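PDB 4KRI: phospholethanolamine N-methyltransferase 2 from Haemonchus contortus, which probably methylates phosphomonomethylethanolamine with S-adenosylmethionine as methyl donor, on the nematode route to phosphocholine. Local coordinates for residues A[86-89]-A[90-94]; A[77-80]-A[81-84]; A[143-146]-A[147-151]; A[41-44]-A[45-49]; A[127-131]-A[132-136]. One frame throughout, in Å; residues are numbered along the deposited sequence.

Contact 1 (A[86-89]-A[90-94])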
loop_
_atom_site.group_PDB
_atom_site.type_symbol
_atom_site.label_atom_id
_atom_site.label_comp_id
_atom_site.label_asym_id
_atom_site.label_seq_id
_atom_site.Cartn_x
_atom_site.Cartn_y
_atom_site.Cartn_z
ATOM N N PHE A 86 -21.864 12.731 -7.975
ATOM C CA PHE A 86 -20.642 12.694 -8.771
ATOM C C PHE A 86 -20.258 11.276 -9.156
ATOM O O PHE A 86 -19.923 11.017 -10.305
ATOM C CB PHE A 86 -19.458 13.339 -8.045
ATOM C CG PHE A 86 -18.129 12.934 -8.617
ATOM C CD1 PHE A 86 -17.684 13.472 -9.815
ATOM C CD2 PHE A 86 -17.340 11.991 -7.979
ATOM C CE1 PHE A 86 -16.464 13.085 -10.362
ATOM C CE2 PHE A 86 -16.124 11.599 -8.520
ATOM C CZ PHE A 86 -15.683 12.155 -9.711
ATOM N N ILE A 87 -20.269 10.360 -8.193
ATOM C CA ILE A 87 -19.851 8.989 -8.500
ATOM C C ILE A 87 -20.788 8.393 -9.535
ATOM O O ILE A 87 -20.353 7.697 -10.455
ATOM C CB ILE A 87 -19.823 8.102 -7.256
ATOM C CG1 ILE A 87 -18.861 8.692 -6.229
ATOM C CG2 ILE A 87 -19.391 6.690 -7.626
ATOM C CD1 ILE A 87 -18.896 7.998 -4.876
ATOM N N THR A 88 -22.074 8.685 -9.377
ATOM C CA THR A 88 -23.084 8.252 -10.331
ATOM C C THR A 88 -22.786 8.794 -11.723
ATOM O O THR A 88 -22.775 8.040 -12.696
ATOM C CB THR A 88 -24.483 8.697 -9.887
ATOM O OG1 THR A 88 -24.785 8.080 -8.632
ATOM C CG2 THR A 88 -25.529 8.286 -10.912
ATOM N N ALA A 89 -22.510 10.089 -11.813
ATOM C CA ALA A 89 -22.282 10.723 -13.112
ATOM C C ALA A 89 -20.982 10.214 -13.724
ATOM O O ALA A 89 -20.882 10.028 -14.935
ATOM C CB ALA A 89 -22.249 12.243 -12.968
ATOM N N ALA A 90 -19.978 9.991 -12.884
ATOM C CA ALA A 90 -18.704 9.470 -13.369
ATOM C C ALA A 90 -18.870 8.076 -13.968
ATOM O O ALA A 90 -18.368 7.802 -15.056
ATOM C CB ALA A 90 -17.668 9.461 -12.249
ATOM N N LEU A 91 -19.589 7.204 -13.264
ATOM C CA LEU A 91 -19.864 5.857 -13.760
ATOM C C LEU A 91 -20.661 5.877 -15.058
ATOM O O LEU A 91 -20.367 5.113 -15.981
ATOM C CB LEU A 91 -20.600 5.030 -12.699
ATOM C CG LEU A 91 -19.701 4.541 -11.557
ATOM C CD1 LEU A 91 -20.544 4.012 -10.398
ATOM C CD2 LEU A 91 -18.756 3.444 -12.047
ATOM N N ARG A 92 -21.664 6.746 -15.149
ATOM C CA ARG A 92 -22.443 6.808 -16.381
ATOM C C ARG A 92 -21.601 7.264 -17.576
ATOM O O ARG A 92 -21.812 6.809 -18.698
ATOM C CB ARG A 92 -23.679 7.701 -16.212
ATOM C CG ARG A 92 -24.741 7.071 -15.326
ATOM C CD ARG A 92 -25.977 7.956 -15.189
ATOM N NE ARG A 92 -26.926 7.380 -14.237
ATOM C CZ ARG A 92 -27.891 8.058 -13.617
ATOM N NH1 ARG A 92 -28.051 9.359 -13.838
ATOM N NH2 ARG A 92 -28.695 7.428 -12.765
ATOM N N SER A 93 -20.630 8.141 -17.332
ATOM C CA SER A 93 -19.868 8.730 -18.429
ATOM C C SER A 93 -18.827 7.773 -19.004
ATOM O O SER A 93 -18.391 7.939 -20.150
ATOM C CB SER A 93 -19.153 9.994 -17.957
ATOM O OG SER A 93 -17.961 9.641 -17.269
ATOM N N LEU A 94 -18.416 6.787 -18.210
ATOM C CA LEU A 94 -17.324 5.889 -18.607
ATOM C C LEU A 94 -17.815 4.628 -19.289
ATOM O O LEU A 94 -18.859 4.089 -18.930
ATOM C CB LEU A 94 -16.494 5.476 -17.384
ATOM C CG LEU A 94 -15.566 6.564 -16.838
ATOM C CD1 LEU A 94 -15.146 6.218 -15.412
ATOM C CD2 LEU A 94 -14.335 6.729 -17.724
#
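A90 N donates to F86 O at 2.8 Å, the first of four bonds in helix 80-93 that run from an amide back to the carbonyl four residues earlier. Both L91 N to I87 O and R92 N to T88 O measure 3.0 Å. The fourth, S93 N to A89 O at 3.1 Å, is the most bent, with 139° at the hydrogen, as the helix runs out before L94. There S93 turns its hydroxyl back to the preceding turn: OG donates to A90 O at 2.9 Å.

Among the side chains, T88 and R92 lie side by side. T88 OG1 stands beside the backbone N (chi1 -62°) and bonds D84 O, which leaves the methyl CG2 on the side of R92, over the centre of the guanidinium face and 3.6 Å from R92 CZ. I87 and L91 also run alongside each other, CG2 of I87 lying 4.0 Å from CD1 of L91. A90 CB meets one face of the F86 ring near its rim, 4.2 Å from CZ. F136 of strand 132-143 covers I87, A90 and L91, and L67 of strand 64-70 also packs on A90.

K163 NZ bonds L91 O and L94 O, probably a favourable match for the negative end of the helix dipole, although E129 pairs with that lysine too; the T88 methyl meanwhile shields one face of the R92 cation.

Contact 2 (A[77-80]-A[81-84])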
loop_
_atom_site.group_PDB
_atom_site.type_symbol
_atom_site.label_atom_id
_atom_site.label_comp_id
_atom_site.label_asym_id
_atom_site.label_seq_id
_atom_site.Cartn_x
_atom_site.Cartn_y
_atom_site.Cartn_z
ATOM N N ILE A 77 -16.504 16.190 -1.170
ATOM C CA ILE A 77 -15.841 15.436 -0.103
ATOM C C ILE A 77 -16.384 15.793 1.285
ATOM O O ILE A 77 -16.050 15.143 2.274
ATOM C CB ILE A 77 -14.298 15.568 -0.145
ATOM C CG1 ILE A 77 -13.864 17.006 0.132
ATOM C CG2 ILE A 77 -13.753 15.086 -1.493
ATOM C CD1 ILE A 77 -12.362 17.163 0.309
ATOM N N ASN A 78 -17.232 16.815 1.353
ATOM C CA ASN A 78 -17.849 17.213 2.619
ATOM C C ASN A 78 -19.363 16.978 2.647
ATOM O O ASN A 78 -20.043 17.369 3.601
ATOM C CB ASN A 78 -17.552 18.690 2.915
ATOM C CG ASN A 78 -16.060 18.982 3.020
ATOM O OD1 ASN A 78 -15.307 18.244 3.662
ATOM N ND2 ASN A 78 -15.627 20.063 2.382
ATOM N N ASP A 79 -19.886 16.340 1.602
ATOM C CA ASP A 79 -21.332 16.180 1.431
ATOM C C ASP A 79 -21.621 14.901 0.645
ATOM O O ASP A 79 -21.409 14.856 -0.565
ATOM C CB ASP A 79 -21.900 17.397 0.689
ATOM C CG ASP A 79 -23.418 17.379 0.582
ATOM O OD1 ASP A 79 -24.054 16.343 0.875
ATOM O OD2 ASP A 79 -23.981 18.422 0.184
ATOM N N SER A 80 -22.123 13.876 1.326
ATOM C CA SER A 80 -22.277 12.560 0.704
ATOM C C SER A 80 -23.307 12.549 -0.424
ATOM O O SER A 80 -23.156 11.810 -1.396
ATOM C CB SER A 80 -22.606 11.488 1.748
ATOM O OG SER A 80 -23.887 11.697 2.313
ATOM N N GLU A 81 -24.354 13.361 -0.304
ATOM C CA GLU A 81 -25.362 13.424 -1.360
ATOM C C GLU A 81 -24.769 13.990 -2.648
ATOM O O GLU A 81 -25.034 13.472 -3.735
ATOM C CB GLU A 81 -26.593 14.222 -0.911
ATOM C CG GLU A 81 -27.706 13.349 -0.334
ATOM C CD GLU A 81 -28.684 14.124 0.536
ATOM O OE1 GLU A 81 -29.334 13.493 1.400
ATOM O OE2 GLU A 81 -28.805 15.357 0.358
ATOM N N LYS A 82 -23.962 15.043 -2.525
ATOM C CA LYS A 82 -23.237 15.574 -3.677
ATOM C C LYS A 82 -22.201 14.584 -4.196
ATOM O O LYS A 82 -22.020 14.453 -5.408
ATOM C CB LYS A 82 -22.554 16.901 -3.347
ATOM C CG LYS A 82 -23.520 18.048 -3.076
ATOM C CD LYS A 82 -22.779 19.367 -2.984
ATOM C CE LYS A 82 -23.713 20.487 -2.548
ATOM N NZ LYS A 82 -22.949 21.656 -2.021
ATOM N N LEU A 83 -21.514 13.898 -3.286
ATOM C CA LEU A 83 -20.526 12.895 -3.687
ATOM C C LEU A 83 -21.212 11.757 -4.443
ATOM O O LEU A 83 -20.692 11.271 -5.445
ATOM C CB LEU A 83 -19.753 12.361 -2.474
ATOM C CG LEU A 83 -18.611 11.374 -2.756
ATOM C CD1 LEU A 83 -17.536 12.010 -3.608
ATOM C CD2 LEU A 83 -18.008 10.852 -1.470
ATOM N N ASP A 84 -22.392 11.355 -3.985
ATOM C CA ASP A 84 -23.130 10.287 -4.661
ATOM C C ASP A 84 -23.524 10.688 -6.085
ATOM O O ASP A 84 -23.476 9.868 -7.006
ATOM C CB ASP A 84 -24.389 9.915 -3.878
ATOM C CG ASP A 84 -24.087 9.186 -2.590
ATOM O OD1 ASP A 84 -22.973 8.639 -2.442
ATOM O OD2 ASP A 84 -24.984 9.149 -1.725
#
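S80 O accepts from D84 N at 2.7 Å, the shortest bond in the first turn of helix 80-93, and D79, the N-cap residue, supplies the turn's other two. Its carbonyl O takes L83 N at 2.9 Å, in the carbonyl plane and fairly straight at 158°. Its carboxylate swings over the helix start: with CG anti to the backbone N (chi1 -175°), OD1 comes within 3.2 Å of E81 N and accepts a weak, bent capping bond. The carboxylate therefore lies by the amides of the first turn, where the helix dipole would favour a negative charge.

The D84 side chain folds back beside S80, but its OD1 is bonded to Y121 of helix 114-124. That helix also receives L83, which packs on Y121 and F122, so the capped end of the helix is set against its neighbour.

K82 crosses the D79 side chain at about a right angle. Its ammonium makes a salt bridge to E75 and stays 4.0 Å from D79 OD2, beyond salt-bridge range; what touches that oxygen is the extended aliphatic chain, with K82 CG at 3.3 Å and CE at 3.4 Å from OD2.

Contact 3 (A[143-146]-A[147-151]); sequences EVLD and SVYVH
Helix 145-151 starts directly after strand 132-143, with V144 in the N-cap position. V144 has no polar side chain to offer its first amides, and its carbonyl does the work: V144 O takes weak bonds from both S147 N, at 3.2 Å, and V148 N. The next turn is firmer. Y149 N donates to L145 O at 3.0 Å and V150 N to D146 O at 2.9 Å, the latter bent to 144°.

D146 is the polar hub among the side chains. A chi1 of -171° sets its carboxylate opposite its own amide N and carries it to the side where two waters give their hydrogens to OD2. One of them, at 2.8 Å from D146 OD2, also donates to S147 OG; the other lies 2.7 Å from OD2 and has a long, weak link to H151 NE2. D146 thus reaches both S147 and H151 through solvent, its own backbone O holding the V150 amide meanwhile. S147 OG and H151 NE2 have direct partners elsewhere, D156 and A1 O respectively.

On another side of the helix the Y149 ring lies back along the turn, its CE2 3.9 Å from L145 CB. V144 CG1 covers the S147 hydroxyl, 3.7 Å from OG.

Helix 5-18 borders the start, with V144 and D146 against V6 and Q9 bonded to both E143 O and L145 N. Strand 273-277 takes E143, L145 and Y149 on T274, while V144 rests on D156 and I158 of strand 156-166.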
loop_
_atom_site.group_PDB
_atom_site.type_symbol
_atom_site.label_atom_id
_atom_site.label_comp_id
_atom_site.label_asym_id
_atom_site.label_seq_id
_atom_site.Cartn_x
_atom_site.Cartn_y
_atom_site.Cartn_z
ATOM N N GLU A 143 0.389 9.784 -4.077
ATOM C CA GLU A 143 0.554 11.191 -3.718
ATOM C C GLU A 143 0.969 11.987 -4.938
ATOM O O GLU A 143 1.753 11.500 -5.762
ATOM C CB GLU A 143 1.648 11.355 -2.659
ATOM C CG GLU A 143 1.370 10.652 -1.343
ATOM C CD GLU A 143 2.537 10.794 -0.381
ATOM O OE1 GLU A 143 3.590 10.197 -0.662
ATOM O OE2 GLU A 143 2.434 11.529 0.633
ATOM N N VAL A 144 0.469 13.221 -5.035
ATOM C CA VAL A 144 0.971 14.159 -6.026
ATOM C C VAL A 144 2.379 14.574 -5.611
ATOM O O VAL A 144 2.568 15.185 -4.557
ATOM C CB VAL A 144 0.093 15.425 -6.108
ATOM C CG1 VAL A 144 0.655 16.399 -7.154
ATOM C CG2 VAL A 144 -1.323 15.037 -6.456
ATOM N N LEU A 145 3.375 14.223 -6.415
ATOM C CA LEU A 145 4.766 14.389 -5.979
ATOM C C LEU A 145 5.200 15.855 -5.982
ATOM O O LEU A 145 6.008 16.276 -5.143
ATOM C CB LEU A 145 5.710 13.510 -6.818
ATOM C CG LEU A 145 5.482 12.017 -6.574
ATOM C CD1 LEU A 145 6.293 11.176 -7.547
ATOM C CD2 LEU A 145 5.833 11.655 -5.143
ATOM N N ASP A 146 4.651 16.638 -6.904
ATOM C CA ASP A 146 4.943 18.058 -6.936
ATOM C C ASP A 146 4.605 18.656 -5.583
ATOM O O ASP A 146 5.307 19.533 -5.081
ATOM C CB ASP A 146 4.103 18.724 -8.022
ATOM C CG ASP A 146 4.503 20.139 -8.272
ATOM O OD1 ASP A 146 5.512 20.352 -8.987
ATOM O OD2 ASP A 146 3.803 21.048 -7.761
ATOM N N SER A 147 3.525 18.179 -4.987
ATOM C CA SER A 147 3.065 18.779 -3.738
ATOM C C SER A 147 3.991 18.416 -2.583
ATOM O O SER A 147 4.199 19.220 -1.679
ATOM C CB SER A 147 1.627 18.346 -3.445
ATOM O OG SER A 147 0.773 18.864 -4.448
ATOM N N VAL A 148 4.562 17.213 -2.624
ATOM C CA VAL A 148 5.537 16.836 -1.608
ATOM C C VAL A 148 6.782 17.707 -1.703
ATOM O O VAL A 148 7.268 18.255 -0.697
ATOM C CB VAL A 148 5.960 15.356 -1.765
ATOM C CG1 VAL A 148 7.091 15.037 -0.784
ATOM C CG2 VAL A 148 4.762 14.424 -1.516
ATOM N N TYR A 149 7.302 17.853 -2.916
ATOM C CA TYR A 149 8.617 18.462 -3.092
ATOM C C TYR A 149 8.626 19.987 -3.086
ATOM O O TYR A 149 9.652 20.577 -2.786
ATOM C CB TYR A 149 9.276 17.943 -4.375
ATOM C CG TYR A 149 9.460 16.441 -4.343
ATOM C CD1 TYR A 149 10.042 15.817 -3.251
ATOM C CD2 TYR A 149 9.055 15.656 -5.409
ATOM C CE1 TYR A 149 10.211 14.439 -3.225
ATOM C CE2 TYR A 149 9.214 14.284 -5.389
ATOM C CZ TYR A 149 9.799 13.680 -4.301
ATOM O OH TYR A 149 9.965 12.298 -4.287
ATOM N N VAL A 150 7.493 20.604 -3.432
ATOM C CA VAL A 150 7.406 22.066 -3.539
ATOM C C VAL A 150 6.633 22.680 -2.370
ATOM O O VAL A 150 6.919 23.806 -1.929
ATOM C CB VAL A 150 6.753 22.480 -4.882
ATOM C CG1 VAL A 150 6.571 24.006 -4.971
ATOM C CG2 VAL A 150 7.595 21.983 -6.043
ATOM N N HIS A 151 5.656 21.943 -1.864
ATOM C CA HIS A 151 4.758 22.495 -0.845
ATOM C C HIS A 151 4.742 21.760 0.495
ATOM O O HIS A 151 3.905 22.063 1.356
ATOM C CB HIS A 151 3.330 22.558 -1.397
ATOM C CG HIS A 151 3.195 23.412 -2.614
ATOM N ND1 HIS A 151 3.437 24.771 -2.597
ATOM C CD2 HIS A 151 2.832 23.109 -3.883
ATOM C CE1 HIS A 151 3.243 25.264 -3.807
ATOM N NE2 HIS A 151 2.870 24.279 -4.604
HETATM O O HOH W 1 1.469 20.849 -6.318
HETATM O O HOH W 2 3.927 23.720 -7.714
#

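Contact 4 (A[41-44]-A[45-49]); sequences EQFG and SKTAT
This is a tight surface turn in which F43 and T47 meet at the entry to strand 48-52, after helix 33-40. The two side chains pack through their stems: F43 CB and T47 CB are 3.9 Å apart, and the T47 methyl, CG2, lies at the same 3.9 Å from F43 CG. T47 thus lays this methyl at the root of the phenylalanine ring, and its hydroxyl OG1 passes the ring as well, 4.0 Å from F43 CD1.

Between them the backbone makes a type I beta turn from G44 to T47, closed by T47 N donating to G44 O at 3.1 Å. The amide comes in above the carbonyl plane, 41° out of it, and a water also donates to G44 O at 2.9 Å and to T47 O at 2.7 Å. A different water links the ends through other atoms, accepting from G44 N and donating to T47 OG1 at 2.7 Å; it lies in the plane of the F43 ring, at its edge. Strand 25-29, helix 33-40 and strand 48-52 follow one another with the strands parallel, consistent with a Rossmann-like layout, and the turn is the return from helix to strand. T47 OG1 also bonds P23 O, and both F43 and T47 press on V26 of strand 25-29, while F43 reaches I11 of helix 5-18 as well.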
loop_
_atom_site.group_PDB
_atom_site.type_symbol
_atom_site.label_atom_id
_atom_site.label_comp_id
_atom_site.label_asym_id
_atom_site.label_seq_id
_atom_site.Cartn_x
_atom_site.Cartn_y
_atom_site.Cartn_z
ATOM N N GLU A 41 -3.116 19.184 -23.554
ATOM C CA GLU A 41 -1.935 19.183 -24.422
ATOM C C GLU A 41 -1.114 17.908 -24.284
ATOM O O GLU A 41 -0.207 17.661 -25.077
ATOM C CB GLU A 41 -1.046 20.408 -24.162
ATOM C CG GLU A 41 -1.588 21.730 -24.702
ATOM C CD GLU A 41 -1.859 21.712 -26.202
ATOM O OE1 GLU A 41 -0.913 21.531 -26.999
ATOM O OE2 GLU A 41 -3.031 21.889 -26.589
ATOM N N GLN A 42 -1.435 17.105 -23.276
ATOM C CA GLN A 42 -0.773 15.826 -23.057
ATOM C C GLN A 42 -1.208 14.786 -24.085
ATOM O O GLN A 42 -0.553 13.757 -24.252
ATOM C CB GLN A 42 -1.079 15.312 -21.650
ATOM C CG GLN A 42 -0.305 16.015 -20.535
ATOM C CD GLN A 42 1.152 15.610 -20.513
ATOM O OE1 GLN A 42 1.484 14.463 -20.208
ATOM N NE2 GLN A 42 2.029 16.543 -20.856
ATOM N N PHE A 43 -2.317 15.049 -24.770
ATOM C CA PHE A 43 -2.868 14.069 -25.702
ATOM C C PHE A 43 -2.604 14.433 -27.157
ATOM O O PHE A 43 -2.494 15.614 -27.500
ATOM C CB PHE A 43 -4.370 13.871 -25.448
ATOM C CG PHE A 43 -4.680 13.316 -24.080
ATOM C CD1 PHE A 43 -4.348 12.008 -23.767
ATOM C CD2 PHE A 43 -5.296 14.099 -23.112
ATOM C CE1 PHE A 43 -4.629 11.482 -22.510
ATOM C CE2 PHE A 43 -5.576 13.582 -21.857
ATOM C CZ PHE A 43 -5.242 12.273 -21.558
ATOM N N GLY A 44 -2.500 13.412 -28.008
ATOM C CA GLY A 44 -2.285 13.610 -29.437
ATOM C C GLY A 44 -3.533 13.384 -30.272
ATOM O O GLY A 44 -4.638 13.299 -29.740
ATOM N N SER A 45 -3.365 13.284 -31.586
ATOM C CA SER A 45 -4.505 13.309 -32.497
ATOM C C SER A 45 -5.382 12.057 -32.451
ATOM O O SER A 45 -6.475 12.058 -33.012
ATOM C CB SER A 45 -4.033 13.575 -33.931
ATOM O OG SER A 45 -3.083 12.596 -34.331
ATOM N N LYS A 46 -4.918 10.999 -31.783
ATOM C CA LYS A 46 -5.736 9.797 -31.658
ATOM C C LYS A 46 -6.725 9.898 -30.501
ATOM O O LYS A 46 -7.528 8.986 -30.274
ATOM C CB LYS A 46 -4.853 8.544 -31.518
ATOM C CG LYS A 46 -4.109 8.200 -32.805
ATOM C CD LYS A 46 -3.121 7.055 -32.586
ATOM C CE LYS A 46 -2.014 7.452 -31.617
ATOM N NZ LYS A 46 -1.092 6.308 -31.302
ATOM N N THR A 47 -6.692 11.023 -29.791
ATOM C CA THR A 47 -7.561 11.215 -28.644
ATOM C C THR A 47 -8.490 12.393 -28.879
ATOM O O THR A 47 -8.043 13.449 -29.334
ATOM C CB THR A 47 -6.734 11.510 -27.386
ATOM O OG1 THR A 47 -5.897 10.385 -27.094
ATOM C CG2 THR A 47 -7.647 11.801 -26.191
ATOM N N ALA A 48 -9.776 12.206 -28.591
ATOM C CA ALA A 48 -10.726 13.316 -28.603
ATOM C C ALA A 48 -10.986 13.689 -27.166
ATOM O O ALA A 48 -11.209 12.813 -26.332
ATOM C CB ALA A 48 -12.028 12.916 -29.286
ATOM N N THR A 49 -10.961 14.983 -26.859
ATOM C CA THR A 49 -11.104 15.398 -25.467
ATOM C C THR A 49 -12.328 16.280 -25.264
ATOM O O THR A 49 -12.584 17.183 -26.066
ATOM C CB THR A 49 -9.829 16.124 -24.970
ATOM O OG1 THR A 49 -10.069 16.689 -23.676
ATOM C CG2 THR A 49 -9.446 17.235 -25.925
HETATM O O HOH W 3 -3.177 10.732 -27.262
HETATM O O HOH W 4 -6.465 15.474 -30.289
#

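Contact 5 (A[127-131]-A[132-136])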
loop_
_atom_site.group_PDB
_atom_site.type_symbol
_atom_site.label_atom_id
_atom_site.label_comp_id
_atom_site.label_asym_id
_atom_site.label_seq_id
_atom_site.Cartn_x
_atom_site.Cartn_y
_atom_site.Cartn_z
ATOM N N LEU A 127 -23.991 1.150 -8.837
ATOM C CA LEU A 127 -25.022 1.785 -9.652
ATOM C C LEU A 127 -25.694 0.749 -10.536
ATOM O O LEU A 127 -25.020 -0.063 -11.172
ATOM C CB LEU A 127 -24.410 2.890 -10.522
ATOM C CG LEU A 127 -25.361 3.570 -11.503
ATOM C CD1 LEU A 127 -26.467 4.273 -10.749
ATOM C CD2 LEU A 127 -24.605 4.552 -12.413
ATOM N N GLU A 128 -27.022 0.762 -10.579
ATOM C CA GLU A 128 -27.722 -0.126 -11.500
ATOM C C GLU A 128 -27.471 0.263 -12.961
ATOM O O GLU A 128 -27.650 1.411 -13.350
ATOM C CB GLU A 128 -29.225 -0.136 -11.219
ATOM C CG GLU A 128 -30.017 -0.899 -12.271
ATOM C CD GLU A 128 -31.514 -0.865 -12.027
ATOM O OE1 GLU A 128 -31.950 -1.257 -10.921
ATOM O OE2 GLU A 128 -32.256 -0.447 -12.943
ATOM N N GLU A 129 -27.043 -0.702 -13.765
ATOM C CA GLU A 129 -26.848 -0.474 -15.194
ATOM C C GLU A 129 -27.193 -1.753 -15.944
ATOM O O GLU A 129 -26.514 -2.768 -15.805
ATOM C CB GLU A 129 -25.405 -0.037 -15.488
ATOM C CG GLU A 129 -25.093 0.147 -16.969
ATOM C CD GLU A 129 -23.640 0.542 -17.226
ATOM O OE1 GLU A 129 -22.910 -0.262 -17.847
ATOM O OE2 GLU A 129 -23.234 1.657 -16.828
ATOM N N GLY A 130 -28.263 -1.714 -16.727
ATOM C CA GLY A 130 -28.736 -2.922 -17.379
ATOM C C GLY A 130 -29.300 -3.886 -16.354
ATOM O O GLY A 130 -30.012 -3.470 -15.440
ATOM N N ASN A 131 -28.978 -5.170 -16.492
ATOM C CA ASN A 131 -29.491 -6.181 -15.567
ATOM C C ASN A 131 -28.514 -6.565 -14.455
ATOM O O ASN A 131 -28.628 -7.636 -13.852
ATOM C CB ASN A 131 -29.970 -7.423 -16.326
ATOM C CG ASN A 131 -31.483 -7.459 -16.485
ATOM O OD1 ASN A 131 -32.151 -8.371 -15.993
ATOM N ND2 ASN A 131 -32.032 -6.452 -17.161
ATOM N N GLY A 132 -27.563 -5.677 -14.182
ATOM C CA GLY A 132 -26.629 -5.861 -13.088
ATOM C C GLY A 132 -26.173 -4.513 -12.563
ATOM O O GLY A 132 -26.788 -3.486 -12.861
ATOM N N ASN A 133 -25.098 -4.510 -11.784
ATOM C CA ASN A 133 -24.547 -3.266 -11.257
ATOM C C ASN A 133 -23.210 -2.906 -11.895
ATOM O O ASN A 133 -22.534 -3.758 -12.472
ATOM C CB ASN A 133 -24.365 -3.357 -9.738
ATOM C CG ASN A 133 -25.678 -3.288 -8.981
ATOM O OD1 ASN A 133 -26.657 -2.717 -9.461
ATOM N ND2 ASN A 133 -25.701 -3.864 -7.788
ATOM N N VAL A 134 -22.841 -1.633 -11.791
ATOM C CA VAL A 134 -21.490 -1.209 -12.123
ATOM C C VAL A 134 -20.923 -0.463 -10.929
ATOM O O VAL A 134 -21.672 0.048 -10.091
ATOM C CB VAL A 134 -21.429 -0.287 -13.366
ATOM C CG1 VAL A 134 -21.812 -1.062 -14.619
ATOM C CG2 VAL A 134 -22.312 0.954 -13.185
ATOM N N GLY A 135 -19.600 -0.402 -10.855
ATOM C CA GLY A 135 -18.944 0.290 -9.763
ATOM C C GLY A 135 -17.479 0.444 -10.095
ATOM O O GLY A 135 -17.034 0.024 -11.165
ATOM N N PHE A 136 -16.719 1.045 -9.189
ATOM C CA PHE A 136 -15.292 1.197 -9.432
ATOM C C PHE A 136 -14.467 0.124 -8.749
ATOM O O PHE A 136 -14.632 -0.131 -7.554
ATOM C CB PHE A 136 -14.811 2.577 -8.970
ATOM C CG PHE A 136 -15.210 3.686 -9.889
ATOM C CD1 PHE A 136 -14.717 3.740 -11.191
ATOM C CD2 PHE A 136 -16.070 4.691 -9.456
ATOM C CE1 PHE A 136 -15.093 4.773 -12.052
ATOM C CE2 PHE A 136 -16.447 5.722 -10.300
ATOM C CZ PHE A 136 -15.962 5.763 -11.610
#
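G132 faces E129 across the end of the hairpin as a hydrogen-bonded pair of unequal strength: its O accepts a straight bond from E129 N at 2.9 Å (168°), while its own N reaches E129 O only at 3.5 Å, a weak bond. Between them G130 and N131 are the corners of a type II' turn from E129 to G132, and G130 takes the positive phi of the first corner, a conformation that glycine adopts readily.

N133 comes next, opposite E128 in a non-hydrogen-bonded pair. Its CA lies 3.2 Å from L127 O in a CA-H...O contact, and its amide oxygen OD1 leans against E128, 3.5 Å from the CA. The E128 side chain diverges from that of N133.

With V134 the strands 127-129 and 132-143 are bound as a beta hairpin with a two-residue loop: V134 N donates to L127 O at 2.8 Å and L127 N returns a bond to V134 O at 2.9 Å. The valine shares a face with L127 and E129. CG2 touches L127 CB, and CG1, held anti to the carbonyl carbon (chi1 -67°), meets the end of E129, 3.5 Å from OE1. The extended glutamate crosses the valine obliquely on its way to K163, with which its OE2 makes a salt bridge.

Beyond it, G135 and, further back, N133 bond through their backbones to K164 and F166 of strand 156-166. F136 packs on L91 of helix 80-93 and L161 of strand 156-166, while L127 packs on T88, L91 and R92 of that helix.

In the fold
Contacts 1 and 2 are successive parts of helix 80-93: contact 2, at the surface, caps its start with carboxylate chemistry, whereas contact 1 is mostly buried, held by main-chain bonds with apolar packing on its inner side. Contact 5 is a surface hairpin, yet its inner end joins contact 1, with L91 CD2 3.7 Å from F136 CZ. Contact 3 follows on from the strand that contact 5 begins, though their centres are about 36 Å apart, and it is only partly buried. Contact 4 is a surface turn, about 21 Å from contact 1 by centres. Waters bridge contacts 3 and 4, while contact 5 relies on paired strand amides, with E129 bridging out to K163.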